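Local coordinates for sugar kinase, pfkB family (Thermotoga maritima, PDB 2AJR), which is a PfkB-family carbohydrate kinase that probably phosphorylates a sugar phosphate such as fructose 1-phosphate with ATP, at residues G72-M78 against V98-T104; K295-A299 against E321-V327; Y140-L144 against L171-V177. All blocks are in the same frame, centred on the assembly; numbering follows the deposited sequence.

Interaction 1. Residues G72-M78 against V98-T104; sequences GFVGGYM and VYVEGET
Val74 lays its CG2 methyl over one face of the Tyr99 ring, a CH-pi contact 3.6 Å from the ring centroid. The two residues pair on neighbouring parallel strands, 68-75 and 93-100, which helix 76-89 connects in a beta-alpha-beta unit at the edge of the large sheet. Phe73 and Val98 occupy the other face, where Phe73 CD1 also reaches Val100 CG1, and Phe136 and Pro157 pack onto the same phenyl ring. Parallel-strand bonding runs from Val98 N to Gly72 O, from Val74 N to Val98 O and from Val100 N to Val74 O. Past the strands, Thr104 holds Gly75 twice, OG1 accepting from Gly75 N at 2.9 Å while Thr104 N donates to Gly75 O from above the carbonyl plane. Glu103, its chain folded back about the CB-CG bond (chi2 -74°), presents its carboxylate to the first turn of helix 76-89, and OE2 accepts from Tyr77 N at 3.1 Å. With an alanine here, the amides of Tyr77 and Met78 would probably lose their carboxylate acceptors, and this turn its side-chain tie to 98-104. The straighter of the two carboxylate bonds, Met78 N to Glu103 OE1, is 3.0 Å long at 173° and uses the syn lone pair.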
loop_
_atom_site.group_PDB
_atom_site.type_symbol
_atom_site.label_atom_id
_atom_site.label_comp_id
_atom_site.label_asym_id
_atom_site.label_seq_id
_atom_site.Cartn_x
_atom_site.Cartn_y
_atom_site.Cartn_z
ATOM N N GLY A 72 -8.082 -14.933 -15.375
ATOM C CA GLY A 72 -7.657 -15.040 -13.983
ATOM C C GLY A 72 -8.783 -14.763 -12.988
ATOM O O GLY A 72 -9.965 -14.880 -13.314
ATOM N N PHE A 73 -8.418 -14.395 -11.763
ATOM C CA PHE A 73 -9.406 -14.023 -10.759
ATOM C C PHE A 73 -9.196 -12.573 -10.367
ATOM O O PHE A 73 -8.074 -12.155 -10.191
ATOM C CB PHE A 73 -9.278 -14.895 -9.513
ATOM C CG PHE A 73 -9.423 -16.360 -9.775
ATOM C CD1 PHE A 73 -10.663 -16.901 -10.078
ATOM C CD2 PHE A 73 -8.330 -17.204 -9.700
ATOM C CE1 PHE A 73 -10.808 -18.259 -10.327
ATOM C CE2 PHE A 73 -8.473 -18.568 -9.949
ATOM C CZ PHE A 73 -9.719 -19.089 -10.266
ATOM N N VAL A 74 -10.274 -11.810 -10.229
ATOM C CA VAL A 74 -10.196 -10.475 -9.683
ATOM C C VAL A 74 -11.285 -10.353 -8.655
ATOM O O VAL A 74 -12.268 -11.100 -8.698
ATOM C CB VAL A 74 -10.392 -9.405 -10.757
ATOM C CG1 VAL A 74 -9.356 -9.576 -11.859
ATOM C CG2 VAL A 74 -11.824 -9.447 -11.317
ATOM N N GLY A 75 -11.137 -9.413 -7.730
ATOM C CA GLY A 75 -12.207 -9.207 -6.756
ATOM C C GLY A 75 -12.196 -7.884 -6.048
ATOM O O GLY A 75 -11.185 -7.202 -6.016
ATOM N N GLY A 76 -13.336 -7.538 -5.464
ATOM C CA GLY A 76 -13.475 -6.326 -4.660
ATOM C C GLY A 76 -13.137 -5.008 -5.330
ATOM O O GLY A 76 -13.168 -4.885 -6.553
ATOM N N TYR A 77 -12.813 -4.022 -4.502
ATOM C CA TYR A 77 -12.457 -2.682 -4.956
ATOM C C TYR A 77 -11.221 -2.665 -5.844
ATOM O O TYR A 77 -11.192 -1.977 -6.873
ATOM C CB TYR A 77 -12.176 -1.775 -3.761
ATOM C CG TYR A 77 -13.357 -1.505 -2.865
ATOM C CD1 TYR A 77 -14.492 -0.823 -3.338
ATOM C CD2 TYR A 77 -13.326 -1.898 -1.529
ATOM C CE1 TYR A 77 -15.564 -0.551 -2.495
ATOM C CE2 TYR A 77 -14.386 -1.637 -0.678
ATOM C CZ TYR A 77 -15.502 -0.964 -1.162
ATOM O OH TYR A 77 -16.537 -0.724 -0.282
HETATM N N MSE A 78 -10.195 -3.401 -5.433
HETATM C CA MSE A 78 -8.961 -3.446 -6.183
HETATM C C MSE A 78 -9.217 -4.114 -7.525
HETATM O O MSE A 78 -8.674 -3.709 -8.564
HETATM C CB MSE A 78 -7.899 -4.218 -5.405
HETATM C CG MSE A 78 -7.539 -3.609 -4.047
HETATM SE SE MSE A 78 -6.934 -1.750 -4.155
HETATM C CE MSE A 78 -8.527 -0.764 -3.684
ATOM N N VAL A 98 -12.808 -14.282 -13.807
ATOM C CA VAL A 98 -13.832 -14.712 -12.871
ATOM C C VAL A 98 -13.755 -13.811 -11.643
ATOM O O VAL A 98 -12.687 -13.678 -11.024
ATOM C CB VAL A 98 -13.615 -16.160 -12.451
ATOM C CG1 VAL A 98 -14.450 -16.496 -11.221
ATOM C CG2 VAL A 98 -13.926 -17.063 -13.613
ATOM N N TYR A 99 -14.887 -13.206 -11.299
ATOM C CA TYR A 99 -14.984 -12.287 -10.179
ATOM C C TYR A 99 -15.214 -13.052 -8.897
ATOM O O TYR A 99 -16.133 -13.848 -8.819
ATOM C CB TYR A 99 -16.113 -11.283 -10.420
ATOM C CG TYR A 99 -15.687 -10.263 -11.441
ATOM C CD1 TYR A 99 -15.667 -10.583 -12.792
ATOM C CD2 TYR A 99 -15.245 -8.999 -11.058
ATOM C CE1 TYR A 99 -15.238 -9.681 -13.732
ATOM C CE2 TYR A 99 -14.824 -8.076 -12.010
ATOM C CZ TYR A 99 -14.819 -8.437 -13.343
ATOM O OH TYR A 99 -14.409 -7.557 -14.303
ATOM N N VAL A 100 -14.375 -12.807 -7.901
ATOM C CA VAL A 100 -14.415 -13.548 -6.655
ATOM C C VAL A 100 -14.737 -12.600 -5.507
ATOM O O VAL A 100 -14.669 -11.389 -5.660
ATOM C CB VAL A 100 -13.070 -14.303 -6.398
ATOM C CG1 VAL A 100 -12.806 -15.314 -7.489
ATOM C CG2 VAL A 100 -11.875 -13.335 -6.306
ATOM N N GLU A 101 -15.125 -13.172 -4.374
ATOM C CA GLU A 101 -15.385 -12.425 -3.147
ATOM C C GLU A 101 -14.002 -12.212 -2.572
ATOM O O GLU A 101 -13.215 -13.146 -2.510
ATOM C CB GLU A 101 -16.282 -13.271 -2.212
ATOM C CG GLU A 101 -17.087 -12.525 -1.115
ATOM C CD GLU A 101 -18.149 -11.565 -1.668
ATOM O OE1 GLU A 101 -19.103 -12.034 -2.336
ATOM O OE2 GLU A 101 -18.045 -10.334 -1.421
ATOM N N GLY A 102 -13.644 -10.996 -2.200
ATOM C CA GLY A 102 -12.288 -10.774 -1.670
ATOM C C GLY A 102 -11.514 -9.849 -2.570
ATOM O O GLY A 102 -11.868 -9.671 -3.724
ATOM N N GLU A 103 -10.449 -9.265 -2.040
ATOM C CA GLU A 103 -9.722 -8.221 -2.743
ATOM C C GLU A 103 -8.566 -8.733 -3.599
ATOM O O GLU A 103 -7.750 -9.532 -3.141
ATOM C CB GLU A 103 -9.186 -7.205 -1.737
ATOM C CG GLU A 103 -10.288 -6.418 -1.023
ATOM C CD GLU A 103 -10.965 -5.352 -1.897
ATOM O OE1 GLU A 103 -10.300 -4.817 -2.805
ATOM O OE2 GLU A 103 -12.158 -5.048 -1.659
ATOM N N THR A 104 -8.503 -8.261 -4.839
ATOM C CA THR A 104 -7.305 -8.404 -5.626
ATOM C C THR A 104 -6.163 -7.710 -4.879
ATOM O O THR A 104 -6.326 -6.612 -4.366
ATOM C CB THR A 104 -7.469 -7.785 -7.005
ATOM O OG1 THR A 104 -8.396 -8.571 -7.768
ATOM C CG2 THR A 104 -6.108 -7.732 -7.736
HETATM O O HOH W 1 -15.704 -9.140 -6.119
#

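Interaction 2. Residues K295-A299 against E321-V327; sequences KFGFA and EYDHFTV
Glu321 rests its CG against the backbone of helix 290-304, 3.4 Å from Ala299 O, while its carboxylate turns off to other partners: OE1 accepts from His324 ND1, which approaches from above the carboxylate plane, and OE2 forms a salt bridge with Arg306. Tyr322 follows, its side chain crossing that of Phe296 at about a right angle. Phe296 CD1 lies at the tyrosine edge, 4.0 Å from Tyr322 CE1, and the Ala299 methyl sits at a similar distance from the same CE1 atom. Beyond His324 the chain enters strand 325-329, an outermost strand of the large ribokinase-type sheet, antiparallel to strand 254-259; helix 290-304 packs against it, the axes of 295-299 and 325-327 approaching to 10.3 Å and nearly antiparallel at 161°. Phe325 is the first residue of the strand. With CG placed between its backbone N and carbonyl carbon (chi1 67°), the ring reaches in toward the helix, where CZ comes 3.6 Å from Lys295 O. Its CB meets Phe298 CE1 at 3.8 Å, and the two side chains run past each other in opposite directions, their rings oblique, planes at 59°. Val327 then brings CG2 against the aliphatic part of Lys295, 3.8 Å from Lys295 CD, while the ammonium group beyond it forms a salt bridge with Glu292.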
loop_
_atom_site.group_PDB
_atom_site.type_symbol
_atom_site.label_atom_id
_atom_site.label_comp_id
_atom_site.label_asym_id
_atom_site.label_seq_id
_atom_site.Cartn_x
_atom_site.Cartn_y
_atom_site.Cartn_z
ATOM N N LYS A 295 16.494 -14.902 -27.821
ATOM C CA LYS A 295 17.314 -13.705 -28.056
ATOM C C LYS A 295 16.465 -12.454 -28.106
ATOM O O LYS A 295 16.843 -11.409 -27.574
ATOM C CB LYS A 295 18.112 -13.825 -29.365
ATOM C CG LYS A 295 19.381 -14.694 -29.240
ATOM C CD LYS A 295 19.954 -15.129 -30.591
ATOM C CE LYS A 295 20.605 -13.969 -31.354
ATOM N NZ LYS A 295 21.119 -14.397 -32.686
ATOM N N PHE A 296 15.327 -12.557 -28.778
ATOM C CA PHE A 296 14.412 -11.440 -28.869
ATOM C C PHE A 296 13.798 -11.177 -27.491
ATOM O O PHE A 296 13.609 -10.026 -27.097
ATOM C CB PHE A 296 13.323 -11.717 -29.907
ATOM C CG PHE A 296 12.458 -10.522 -30.213
ATOM C CD1 PHE A 296 12.853 -9.591 -31.154
ATOM C CD2 PHE A 296 11.256 -10.336 -29.562
ATOM C CE1 PHE A 296 12.064 -8.491 -31.438
ATOM C CE2 PHE A 296 10.463 -9.247 -29.843
ATOM C CZ PHE A 296 10.870 -8.316 -30.782
ATOM N N GLY A 297 13.508 -12.247 -26.757
ATOM C CA GLY A 297 13.006 -12.129 -25.401
ATOM C C GLY A 297 14.000 -11.376 -24.544
ATOM O O GLY A 297 13.621 -10.462 -23.804
ATOM N N PHE A 298 15.277 -11.741 -24.677
ATOM C CA PHE A 298 16.345 -11.147 -23.874
ATOM C C PHE A 298 16.451 -9.663 -24.190
ATOM O O PHE A 298 16.591 -8.853 -23.288
ATOM C CB PHE A 298 17.689 -11.870 -24.117
ATOM C CG PHE A 298 18.735 -11.589 -23.070
ATOM C CD1 PHE A 298 19.573 -10.486 -23.181
ATOM C CD2 PHE A 298 18.872 -12.417 -21.968
ATOM C CE1 PHE A 298 20.526 -10.218 -22.205
ATOM C CE2 PHE A 298 19.825 -12.161 -20.992
ATOM C CZ PHE A 298 20.657 -11.064 -21.112
ATOM N N ALA A 299 16.351 -9.315 -25.469
ATOM C CA ALA A 299 16.355 -7.917 -25.901
ATOM C C ALA A 299 15.256 -7.117 -25.199
ATOM O O ALA A 299 15.508 -6.011 -24.719
ATOM C CB ALA A 299 16.187 -7.828 -27.408
ATOM N N GLU A 321 18.399 -2.991 -28.376
ATOM C CA GLU A 321 19.141 -3.792 -27.434
ATOM C C GLU A 321 19.887 -4.932 -28.104
ATOM O O GLU A 321 20.636 -5.641 -27.432
ATOM C CB GLU A 321 18.199 -4.362 -26.367
ATOM C CG GLU A 321 17.491 -3.311 -25.519
ATOM C CD GLU A 321 18.444 -2.437 -24.717
ATOM O OE1 GLU A 321 19.638 -2.791 -24.575
ATOM O OE2 GLU A 321 17.987 -1.384 -24.226
ATOM N N TYR A 322 19.702 -5.122 -29.412
ATOM C CA TYR A 322 20.387 -6.228 -30.101
ATOM C C TYR A 322 21.904 -6.081 -30.042
ATOM O O TYR A 322 22.643 -7.049 -30.170
ATOM C CB TYR A 322 19.867 -6.420 -31.533
ATOM C CG TYR A 322 18.962 -7.636 -31.624
ATOM C CD1 TYR A 322 17.604 -7.567 -31.264
ATOM C CD2 TYR A 322 19.477 -8.880 -32.013
ATOM C CE1 TYR A 322 16.782 -8.712 -31.322
ATOM C CE2 TYR A 322 18.663 -10.023 -32.079
ATOM C CZ TYR A 322 17.324 -9.937 -31.733
ATOM O OH TYR A 322 16.548 -11.081 -31.796
ATOM N N ASP A 323 22.341 -4.858 -29.788
ATOM C CA ASP A 323 23.748 -4.507 -29.656
ATOM C C ASP A 323 24.391 -4.950 -28.334
ATOM O O ASP A 323 25.600 -5.102 -28.254
ATOM C CB ASP A 323 23.837 -2.977 -29.734
ATOM C CG ASP A 323 25.043 -2.490 -30.498
ATOM O OD1 ASP A 323 26.160 -3.039 -30.302
ATOM O OD2 ASP A 323 24.856 -1.527 -31.280
ATOM N N HIS A 324 23.587 -5.134 -27.297
ATOM C CA HIS A 324 24.088 -5.173 -25.924
ATOM C C HIS A 324 24.033 -6.558 -25.288
ATOM O O HIS A 324 23.921 -6.659 -24.077
ATOM C CB HIS A 324 23.289 -4.199 -25.041
ATOM C CG HIS A 324 23.295 -2.784 -25.533
ATOM N ND1 HIS A 324 22.141 -2.104 -25.865
ATOM C CD2 HIS A 324 24.315 -1.920 -25.751
ATOM C CE1 HIS A 324 22.450 -0.883 -26.260
ATOM N NE2 HIS A 324 23.763 -0.747 -26.210
ATOM N N PHE A 325 24.105 -7.618 -26.086
ATOM C CA PHE A 325 24.245 -8.951 -25.522
ATOM C C PHE A 325 24.992 -9.891 -26.444
ATOM O O PHE A 325 25.054 -9.657 -27.640
ATOM C CB PHE A 325 22.882 -9.528 -25.109
ATOM C CG PHE A 325 21.953 -9.807 -26.255
ATOM C CD1 PHE A 325 22.020 -11.013 -26.942
ATOM C CD2 PHE A 325 20.980 -8.887 -26.613
ATOM C CE1 PHE A 325 21.156 -11.287 -27.989
ATOM C CE2 PHE A 325 20.097 -9.151 -27.660
ATOM C CZ PHE A 325 20.191 -10.355 -28.353
ATOM N N THR A 326 25.580 -10.941 -25.875
ATOM C CA THR A 326 26.288 -11.949 -26.656
ATOM C C THR A 326 25.567 -13.269 -26.520
ATOM O O THR A 326 24.824 -13.468 -25.578
ATOM C CB THR A 326 27.801 -12.111 -26.235
ATOM O OG1 THR A 326 27.914 -12.436 -24.849
ATOM C CG2 THR A 326 28.607 -10.833 -26.512
ATOM N N VAL A 327 25.771 -14.161 -27.484
ATOM C CA VAL A 327 25.350 -15.560 -27.374
ATOM C C VAL A 327 26.586 -16.451 -27.499
ATOM O O VAL A 327 27.368 -16.306 -28.433
ATOM C CB VAL A 327 24.349 -15.978 -28.492
ATOM C CG1 VAL A 327 23.850 -17.417 -28.244
ATOM C CG2 VAL A 327 23.186 -14.994 -28.597
#

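Interaction 3. Residues Y140-L144 against L171-V177; sequences YKMTL and LARERGV
Leu144 points its CD1 methyl into the backbone of the facing helix, 3.7 Å from Ala172 N, with the CB of Leu171 close beside it. This is helix-to-helix packing in an alpha/beta fold: helices 130-144 and 164-174 lie next to each other, and Tyr140 and Ala172 also touch strand 149-153, which comes between them in sequence. Tyr140 presents the edge of its ring to Leu171, whose CB lies close to the ring plane, 3.9 Å from Tyr140 CE2. With CG trans to the backbone N (chi1 178°), the ring extends across to the second helix, and its hydroxyl oxygen ends 3.4 Å from Ala172 CB. Along the outer margin the extended Lys141 chain runs over Leu171, CE meeting the CD2 methyl at 3.7 Å, and the guanidinium of Arg175 places one face over Leu144 CD1.

The next shell explains how these groups are positioned. Tyr140 OH is hydrogen-bonded to Leu168 O, one turn before Ala172, which fixes the phenol end against the partner helix, while Leu15, Val17, Val150 and Ile152 of the sheet pack on the tyrosine side chain. Leu144 rests on Leu15 as well. Helix 164-174 closes in a Schellman motif, with Gly176 at positive phi as the C-prime residue and its N bonded to Arg173 O. This turn redirects the chain toward strand 178-182 and sets Val177 CG2 against Leu144 O at 3.7 Å. Ala172 O takes the motif's bond from Val177 N at 3.0 Å and a further one from Arg175 N on the opposite face of its plane.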
loop_
_atom_site.group_PDB
_atom_site.type_symbol
_atom_site.label_atom_id
_atom_site.label_comp_id
_atom_site.label_asym_id
_atom_site.label_seq_id
_atom_site.Cartn_x
_atom_site.Cartn_y
_atom_site.Cartn_z
ATOM N N TYR A 140 -11.832 -21.220 -19.262
ATOM C CA TYR A 140 -10.520 -21.494 -19.843
ATOM C C TYR A 140 -10.668 -22.412 -21.066
ATOM O O TYR A 140 -10.142 -22.106 -22.136
ATOM C CB TYR A 140 -9.584 -22.112 -18.794
ATOM C CG TYR A 140 -8.207 -22.474 -19.311
ATOM C CD1 TYR A 140 -7.244 -21.501 -19.539
ATOM C CD2 TYR A 140 -7.871 -23.798 -19.577
ATOM C CE1 TYR A 140 -5.973 -21.837 -20.021
ATOM C CE2 TYR A 140 -6.610 -24.143 -20.056
ATOM C CZ TYR A 140 -5.662 -23.164 -20.271
ATOM O OH TYR A 140 -4.417 -23.533 -20.745
ATOM N N LYS A 141 -11.401 -23.513 -20.902
ATOM C CA LYS A 141 -11.645 -24.459 -22.005
ATOM C C LYS A 141 -12.257 -23.757 -23.199
ATOM O O LYS A 141 -11.853 -23.981 -24.323
ATOM C CB LYS A 141 -12.562 -25.614 -21.567
ATOM C CG LYS A 141 -11.896 -26.578 -20.603
ATOM C CD LYS A 141 -12.894 -27.485 -19.887
ATOM C CE LYS A 141 -12.215 -28.305 -18.775
ATOM N NZ LYS A 141 -13.178 -28.740 -17.716
HETATM N N MSE A 142 -13.222 -22.887 -22.948
HETATM C CA MSE A 142 -13.912 -22.236 -24.036
HETATM C C MSE A 142 -12.973 -21.335 -24.815
HETATM O O MSE A 142 -12.962 -21.360 -26.034
HETATM C CB MSE A 142 -15.133 -21.491 -23.520
HETATM C CG MSE A 142 -16.222 -22.462 -23.083
HETATM SE SE MSE A 142 -17.778 -21.673 -22.158
HETATM C CE MSE A 142 -18.923 -23.313 -22.123
ATOM N N THR A 143 -12.141 -20.585 -24.117
ATOM C CA THR A 143 -11.251 -19.652 -24.776
ATOM C C THR A 143 -10.165 -20.335 -25.639
ATOM O O THR A 143 -9.665 -19.744 -26.599
ATOM C CB THR A 143 -10.608 -18.754 -23.728
ATOM O OG1 THR A 143 -11.623 -18.294 -22.822
ATOM C CG2 THR A 143 -9.921 -17.569 -24.380
ATOM N N LEU A 144 -9.812 -21.576 -25.304
ATOM C CA LEU A 144 -8.708 -22.281 -25.979
ATOM C C LEU A 144 -8.938 -22.499 -27.492
ATOM O O LEU A 144 -7.998 -22.416 -28.295
ATOM C CB LEU A 144 -8.411 -23.622 -25.287
ATOM C CG LEU A 144 -7.666 -23.580 -23.943
ATOM C CD1 LEU A 144 -7.512 -24.970 -23.372
ATOM C CD2 LEU A 144 -6.305 -22.918 -24.057
ATOM N N LEU A 171 -4.980 -29.291 -20.741
ATOM C CA LEU A 171 -6.099 -28.872 -21.563
ATOM C C LEU A 171 -5.615 -28.143 -22.819
ATOM O O LEU A 171 -6.083 -28.436 -23.923
ATOM C CB LEU A 171 -7.024 -27.972 -20.750
ATOM C CG LEU A 171 -7.793 -28.671 -19.626
ATOM C CD1 LEU A 171 -8.234 -27.671 -18.553
ATOM C CD2 LEU A 171 -8.982 -29.404 -20.208
ATOM N N ALA A 172 -4.678 -27.210 -22.647
ATOM C CA ALA A 172 -4.115 -26.439 -23.761
ATOM C C ALA A 172 -3.488 -27.372 -24.784
ATOM O O ALA A 172 -3.754 -27.303 -25.999
ATOM C CB ALA A 172 -3.070 -25.459 -23.256
ATOM N N ARG A 173 -2.676 -28.273 -24.254
ATOM C CA ARG A 173 -1.816 -29.116 -25.060
ATOM C C ARG A 173 -2.603 -30.195 -25.821
ATOM O O ARG A 173 -2.360 -30.429 -27.000
ATOM C CB ARG A 173 -0.737 -29.713 -24.143
ATOM C CG ARG A 173 0.664 -29.679 -24.668
ATOM C CD ARG A 173 1.171 -28.327 -25.128
ATOM N NE ARG A 173 1.994 -28.588 -26.310
ATOM C CZ ARG A 173 1.592 -28.496 -27.580
ATOM N NH1 ARG A 173 0.377 -28.066 -27.897
ATOM N NH2 ARG A 173 2.435 -28.801 -28.560
ATOM N N GLU A 174 -3.573 -30.825 -25.167
ATOM C CA GLU A 174 -4.459 -31.761 -25.850
ATOM C C GLU A 174 -5.149 -31.127 -27.060
ATOM O O GLU A 174 -5.512 -31.820 -27.992
ATOM C CB GLU A 174 -5.514 -32.307 -24.876
ATOM C CG GLU A 174 -4.976 -33.421 -23.964
ATOM C CD GLU A 174 -5.866 -33.743 -22.759
ATOM O OE1 GLU A 174 -6.858 -33.018 -22.492
ATOM O OE2 GLU A 174 -5.545 -34.733 -22.064
ATOM N N ARG A 175 -5.317 -29.810 -27.047
ATOM C CA ARG A 175 -6.034 -29.095 -28.102
ATOM C C ARG A 175 -5.069 -28.461 -29.101
ATOM O O ARG A 175 -5.461 -27.606 -29.890
ATOM C CB ARG A 175 -6.897 -28.002 -27.466
ATOM C CG ARG A 175 -8.312 -27.905 -27.989
ATOM C CD ARG A 175 -9.262 -27.449 -26.880
ATOM N NE ARG A 175 -9.248 -28.383 -25.748
ATOM C CZ ARG A 175 -10.007 -28.270 -24.660
ATOM N NH1 ARG A 175 -10.866 -27.265 -24.541
ATOM N NH2 ARG A 175 -9.917 -29.175 -23.691
ATOM N N GLY A 176 -3.807 -28.865 -29.057
ATOM C CA GLY A 176 -2.796 -28.315 -29.959
ATOM C C GLY A 176 -2.474 -26.837 -29.776
ATOM O O GLY A 176 -1.933 -26.206 -30.692
ATOM N N VAL A 177 -2.798 -26.274 -28.612
ATOM C CA VAL A 177 -2.427 -24.900 -28.330
ATOM C C VAL A 177 -1.002 -24.854 -27.763
ATOM O O VAL A 177 -0.635 -25.605 -26.854
ATOM C CB VAL A 177 -3.412 -24.232 -27.388
ATOM C CG1 VAL A 177 -2.970 -22.817 -27.083
ATOM C CG2 VAL A 177 -4.804 -24.236 -28.013
#

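Along the chain the order is interaction 1, interaction 3, interaction 2, each closing before the next opens. Interactions 1 and 2 both reach the ten-stranded sheet, at its two outermost strands, 93-100 and 325-329; their centres are 37 Å apart, on opposite sides of the centre of the chain. Interaction 3 joins two helices that pack on the inner strands, its centre 24 Å from that of interaction 1 and 32 Å from that of interaction 2. None touches another. The three contacts thus sit at separate places in one fold. Interaction 1 also meets the second subunit, whereas the side chain of Glu321 in interaction 2 lies about 11 Å from the bound magnesium ion.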